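Local coordinates for protein phospholethanolamine N-methyltransferase 2 (Haemonchus contortus, PDB 4KRI) that probably methylates phosphoethanolamine derivatives, using S-adenosylmethionine as methyl donor, in the nematode route to phosphocholine, at residues R238-D252 against R264-C278. Residues are numbered along the deposited sequence; the frame is centred on the assembly and turned at random.
With SAH (S-adenosyl-L-homocysteine), chain D.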
# COMPACT_ATOMS: atom_id res chain seq x y z
N ARG A 238 -3.47 -4.08 12.89
CA ARG A 238 -4.16 -3.64 14.09
C ARG A 238 -4.02 -4.67 15.21
O ARG A 238 -3.91 -4.31 16.39
CB ARG A 238 -5.63 -3.33 13.77
CG ARG A 238 -5.82 -2.10 12.87
CD ARG A 238 -5.49 -0.81 13.61
NE ARG A 238 -6.39 -0.66 14.76
CZ ARG A 238 -7.66 -0.28 14.67
NH1 ARG A 238 -8.19 0.03 13.49
NH2 ARG A 238 -8.41 -0.20 15.77
N GLN A 239 -4.03 -5.94 14.83
CA GLN A 239 -3.87 -7.04 15.79
C GLN A 239 -2.45 -7.13 16.35
O GLN A 239 -2.26 -7.38 17.55
CB GLN A 239 -4.23 -8.36 15.12
CG GLN A 239 -4.11 -9.55 16.04
CD GLN A 239 -4.41 -10.84 15.30
OE1 GLN A 239 -3.91 -11.05 14.20
NE2 GLN A 239 -5.22 -11.71 15.90
N ALA A 240 -1.46 -6.96 15.49
CA ALA A 240 -0.07 -6.93 15.95
C ALA A 240 0.13 -5.82 16.98
O ALA A 240 0.81 -6.00 18.00
CB ALA A 240 0.88 -6.75 14.76
N ALA A 241 -0.48 -4.66 16.73
CA ALA A 241 -0.36 -3.55 17.65
C ALA A 241 -1.14 -3.85 18.94
O ALA A 241 -0.63 -3.63 20.05
CB ALA A 241 -0.85 -2.26 17.02
N SER A 242 -2.38 -4.32 18.81
CA SER A 242 -3.21 -4.44 20.01
C SER A 242 -2.80 -5.61 20.91
O SER A 242 -2.92 -5.53 22.13
CB SER A 242 -4.69 -4.53 19.66
OG SER A 242 -4.95 -5.70 18.92
N GLU A 243 -2.30 -6.68 20.31
CA GLU A 243 -1.95 -7.89 21.05
C GLU A 243 -0.52 -7.89 21.58
O GLU A 243 -0.25 -8.42 22.66
CB GLU A 243 -2.14 -9.13 20.17
CG GLU A 243 -3.59 -9.49 19.92
CD GLU A 243 -4.26 -10.07 21.15
OE1 GLU A 243 -3.64 -10.93 21.83
OE2 GLU A 243 -5.40 -9.67 21.44
N PHE A 244 0.40 -7.32 20.80
CA PHE A 244 1.81 -7.35 21.17
C PHE A 244 2.40 -5.98 21.45
O PHE A 244 3.54 -5.88 21.90
CB PHE A 244 2.62 -8.07 20.09
CG PHE A 244 2.20 -9.50 19.88
CD1 PHE A 244 2.74 -10.52 20.65
CD2 PHE A 244 1.25 -9.82 18.91
CE1 PHE A 244 2.35 -11.83 20.46
CE2 PHE A 244 0.86 -11.13 18.72
CZ PHE A 244 1.42 -12.14 19.49
N GLY A 245 1.65 -4.91 21.18
CA GLY A 245 2.16 -3.58 21.43
C GLY A 245 3.25 -3.16 20.45
O GLY A 245 4.07 -2.28 20.76
N LEU A 246 3.24 -3.79 19.28
CA LEU A 246 4.19 -3.44 18.24
C LEU A 246 3.80 -2.11 17.61
O LEU A 246 2.61 -1.76 17.55
CB LEU A 246 4.20 -4.51 17.16
CG LEU A 246 4.74 -5.87 17.61
CD1 LEU A 246 4.62 -6.87 16.48
CD2 LEU A 246 6.18 -5.69 18.02
N GLN A 247 4.80 -1.37 17.14
CA GLN A 247 4.56 -0.23 16.25
C GLN A 247 4.59 -0.79 14.84
O GLN A 247 5.58 -1.40 14.41
CB GLN A 247 5.66 0.82 16.43
CG GLN A 247 5.51 2.02 15.52
CD GLN A 247 6.54 3.09 15.82
OE1 GLN A 247 7.62 3.11 15.22
NE2 GLN A 247 6.22 3.97 16.75
N VAL A 248 3.48 -0.61 14.12
CA VAL A 248 3.32 -1.29 12.84
C VAL A 248 3.08 -0.29 11.73
O VAL A 248 2.21 0.56 11.84
CB VAL A 248 2.12 -2.25 12.85
CG1 VAL A 248 2.07 -3.02 11.54
CG2 VAL A 248 2.20 -3.20 14.04
N HIS A 249 3.86 -0.39 10.66
CA HIS A 249 3.63 0.42 9.47
C HIS A 249 3.18 -0.50 8.38
O HIS A 249 3.91 -1.42 7.99
CB HIS A 249 4.90 1.15 9.01
CG HIS A 249 4.66 2.04 7.83
ND1 HIS A 249 3.73 3.05 7.84
CD2 HIS A 249 5.22 2.05 6.59
CE1 HIS A 249 3.73 3.67 6.67
NE2 HIS A 249 4.63 3.08 5.89
N GLY A 250 1.98 -0.28 7.88
CA GLY A 250 1.42 -1.16 6.88
C GLY A 250 1.39 -0.51 5.52
O GLY A 250 1.02 0.66 5.41
N VAL A 251 1.78 -1.26 4.49
CA VAL A 251 1.74 -0.73 3.13
C VAL A 251 0.87 -1.61 2.24
O VAL A 251 0.78 -2.83 2.44
CB VAL A 251 3.17 -0.54 2.52
CG1 VAL A 251 3.99 0.39 3.41
CG2 VAL A 251 3.89 -1.88 2.33
N ASP A 252 0.19 -0.98 1.29
CA ASP A 252 -0.59 -1.74 0.32
C ASP A 252 -0.66 -0.95 -0.97
O ASP A 252 -0.65 0.28 -0.94
CB ASP A 252 -2.01 -1.98 0.83
CG ASP A 252 -2.63 -3.19 0.20
OD1 ASP A 252 -2.73 -4.24 0.87
OD2 ASP A 252 -2.97 -3.11 -1.01
N ARG A 264 -10.86 3.02 9.33
CA ARG A 264 -11.05 2.29 10.58
C ARG A 264 -10.07 2.71 11.67
O ARG A 264 -10.46 2.85 12.83
CB ARG A 264 -11.07 0.79 10.33
CG ARG A 264 -12.34 0.37 9.61
CD ARG A 264 -12.38 -1.11 9.29
NE ARG A 264 -13.51 -1.39 8.41
CZ ARG A 264 -13.86 -2.61 8.00
NH1 ARG A 264 -13.18 -3.67 8.41
NH2 ARG A 264 -14.90 -2.76 7.19
N VAL A 265 -8.82 2.96 11.32
CA VAL A 265 -7.90 3.41 12.35
C VAL A 265 -8.19 4.86 12.75
O VAL A 265 -8.02 5.22 13.91
CB VAL A 265 -6.41 3.20 11.96
CG1 VAL A 265 -5.99 4.17 10.87
CG2 VAL A 265 -5.52 3.38 13.21
N HIS A 266 -8.64 5.69 11.80
CA HIS A 266 -8.97 7.07 12.13
C HIS A 266 -10.15 7.13 13.11
O HIS A 266 -10.21 7.99 13.99
CB HIS A 266 -9.29 7.87 10.86
CG HIS A 266 -9.63 9.30 11.10
ND1 HIS A 266 -8.67 10.28 11.28
CD2 HIS A 266 -10.82 9.93 11.19
CE1 HIS A 266 -9.26 11.44 11.47
NE2 HIS A 266 -10.56 11.26 11.41
N LYS A 267 -11.09 6.22 12.95
CA LYS A 267 -12.25 6.21 13.83
C LYS A 267 -11.95 5.59 15.20
O LYS A 267 -12.42 6.09 16.22
CB LYS A 267 -13.41 5.47 13.17
CG LYS A 267 -14.00 6.26 12.02
CD LYS A 267 -15.32 5.66 11.55
CE LYS A 267 -15.91 6.47 10.40
NZ LYS A 267 -16.63 5.58 9.45
N GLU A 268 -11.15 4.53 15.20
CA GLU A 268 -10.91 3.74 16.41
C GLU A 268 -9.71 4.26 17.21
O GLU A 268 -9.69 4.19 18.44
CB GLU A 268 -10.74 2.27 16.03
CG GLU A 268 -12.06 1.62 15.56
CD GLU A 268 -11.89 0.36 14.71
OE1 GLU A 268 -10.77 -0.16 14.58
OE2 GLU A 268 -12.91 -0.11 14.15
N LYS A 269 -8.73 4.80 16.48
CA LYS A 269 -7.56 5.50 17.05
C LYS A 269 -6.56 4.57 17.77
O LYS A 269 -6.80 4.08 18.87
CB LYS A 269 -7.99 6.69 17.91
CG LYS A 269 -9.03 7.59 17.19
CD LYS A 269 -8.99 9.03 17.65
CE LYS A 269 -9.94 9.91 16.80
NZ LYS A 269 -9.45 10.18 15.40
N ASP A 270 -5.43 4.30 17.10
CA ASP A 270 -4.33 3.58 17.73
C ASP A 270 -3.05 4.13 17.11
O ASP A 270 -2.74 3.82 15.95
CB ASP A 270 -4.46 2.08 17.48
CG ASP A 270 -3.43 1.25 18.26
OD1 ASP A 270 -2.34 1.77 18.57
OD2 ASP A 270 -3.73 0.08 18.57
N ALA A 271 -2.31 4.94 17.88
CA ALA A 271 -1.13 5.61 17.34
C ALA A 271 0.03 4.67 17.04
O ALA A 271 1.05 5.11 16.50
CB ALA A 271 -0.67 6.75 18.24
N ARG A 272 -0.11 3.39 17.37
CA ARG A 272 0.92 2.41 17.00
C ARG A 272 0.88 2.05 15.53
O ARG A 272 1.83 1.47 15.01
CB ARG A 272 0.79 1.13 17.84
CG ARG A 272 1.24 1.40 19.29
CD ARG A 272 0.82 0.30 20.25
NE ARG A 272 -0.63 0.06 20.26
CZ ARG A 272 -1.27 -0.60 21.21
NH1 ARG A 272 -0.60 -1.06 22.27
NH2 ARG A 272 -2.58 -0.79 21.13
N VAL A 273 -0.21 2.41 14.86
CA VAL A 273 -0.43 1.95 13.50
C VAL A 273 -0.48 3.08 12.49
O VAL A 273 -1.23 4.03 12.67
CB VAL A 273 -1.75 1.18 13.42
CG1 VAL A 273 -2.03 0.76 11.97
CG2 VAL A 273 -1.67 -0.05 14.31
N THR A 274 0.31 2.97 11.44
CA THR A 274 0.27 3.96 10.35
C THR A 274 0.26 3.19 9.03
O THR A 274 0.59 2.00 9.01
CB THR A 274 1.47 4.92 10.41
OG1 THR A 274 2.69 4.17 10.36
CG2 THR A 274 1.40 5.81 11.70
N TYR A 275 -0.14 3.85 7.95
CA TYR A 275 -0.33 3.19 6.65
C TYR A 275 0.23 4.04 5.50
O TYR A 275 0.32 5.26 5.61
CB TYR A 275 -1.82 2.97 6.40
CG TYR A 275 -2.51 2.00 7.34
CD1 TYR A 275 -2.08 0.69 7.44
CD2 TYR A 275 -3.60 2.40 8.09
CE1 TYR A 275 -2.72 -0.22 8.28
CE2 TYR A 275 -4.26 1.49 8.93
CZ TYR A 275 -3.81 0.21 9.03
OH TYR A 275 -4.48 -0.68 9.86
N ALA A 276 0.61 3.39 4.40
CA ALA A 276 1.03 4.11 3.18
C ALA A 276 0.56 3.33 1.96
O ALA A 276 0.57 2.10 1.98
CB ALA A 276 2.55 4.29 3.13
N VAL A 277 0.11 4.04 0.92
CA VAL A 277 -0.17 3.39 -0.35
C VAL A 277 1.13 3.40 -1.14
O VAL A 277 1.68 4.46 -1.42
CB VAL A 277 -1.22 4.16 -1.17
CG1 VAL A 277 -1.61 3.38 -2.41
CG2 VAL A 277 -2.44 4.45 -0.32
N CYS A 278 1.64 2.22 -1.49
CA CYS A 278 2.84 2.13 -2.33
C CYS A 278 3.06 0.70 -2.74
O CYS A 278 2.43 -0.20 -2.21
CB CYS A 278 4.09 2.64 -1.60
SG CYS A 278 4.50 1.73 -0.06
N SAH D . -2.39 -9.03 4.87
CA SAH D . -3.84 -8.73 4.81
CB SAH D . -4.29 -8.53 3.31
CG SAH D . -4.26 -9.75 2.40
SD SAH D . -4.76 -9.36 0.69
C SAH D . -4.64 -9.72 5.56
O SAH D . -4.08 -10.61 6.20
OXT SAH D . -5.83 -9.52 5.73
C5' SAH D . -3.26 -9.01 -0.25
C4' SAH D . -2.89 -7.63 -0.32
O4' SAH D . -1.57 -7.54 -0.91
C3' SAH D . -3.79 -6.90 -1.25
O3' SAH D . -4.42 -5.86 -0.53
C2' SAH D . -2.91 -6.35 -2.28
O2' SAH D . -3.31 -5.06 -2.70
C1' SAH D . -1.58 -6.34 -1.62
N9 SAH D . -0.43 -6.24 -2.59
C8 SAH D . -0.19 -7.05 -3.65
N7 SAH D . 0.96 -6.66 -4.21
C5 SAH D . 1.46 -5.63 -3.50
C6 SAH D . 2.62 -4.85 -3.63
N6 SAH D . 3.52 -5.07 -4.65
N1 SAH D . 2.83 -3.87 -2.72
C2 SAH D . 1.96 -3.64 -1.73
N3 SAH D . 0.85 -4.38 -1.57
C4 SAH D . 0.57 -5.36 -2.45
O HOH W 1 -7.02 -0.08 10.52
O HOH W 2 -4.78 -1.70 16.76
O HOH W 3 3.53 3.02 12.80
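Val248 N bonds to Arg272 O (2.8 Å) and begins a run of parallel ladder bonds between strands 247-252 and 273-277, continued by Gly250 N to Thr274 O and closed by Cys278 N reaching Asp252 O. Gly250 has no CB to press on Tyr275 CD1, which lies 4.0 Å from Gly250 CA, and the ring turns its edge to Gly250 O.

Among polar side chains, His249 ND1 and Thr274 OG1 share a hydrogen bond of 2.9 Å; with His249 CG anti to the backbone N (chi1 -177°), the two side chains cross at about a right angle, OG1 at the ring edge, while CE1 and NE2 rest against Ala276 CB. Both strands belong to the Rossmann-like beta-alpha-beta unit of the methyltransferase domain, linked by helix 255-268. Asp252, the acidic residue characteristic of the second strand's end in Rossmann-fold methyltransferases, takes SAH O3' on OD1 (2.7 Å) and O2' on OD2 (2.6 Å), probably orienting the ribose.

Charge ties the helices together: Arg238, bent at chi2 and chi3, turns NH1 and NH2 end-on to Glu268 OE1 alone, NH2 2.6 Å away on the anti lone pair; sharing one oxygen bends the N-H...O angles to 131° and 137°. In the turn before strand 273-277, Arg272 grips Asp270 side-on; Ala241 O lies 3.3 Å above the centre of the Arg272 guanidinium, poorly angled for a hydrogen bond from NH1.

Apolar contact comes from Ala241, small enough for its CB to sit 3.6 Å from Val273 CG2.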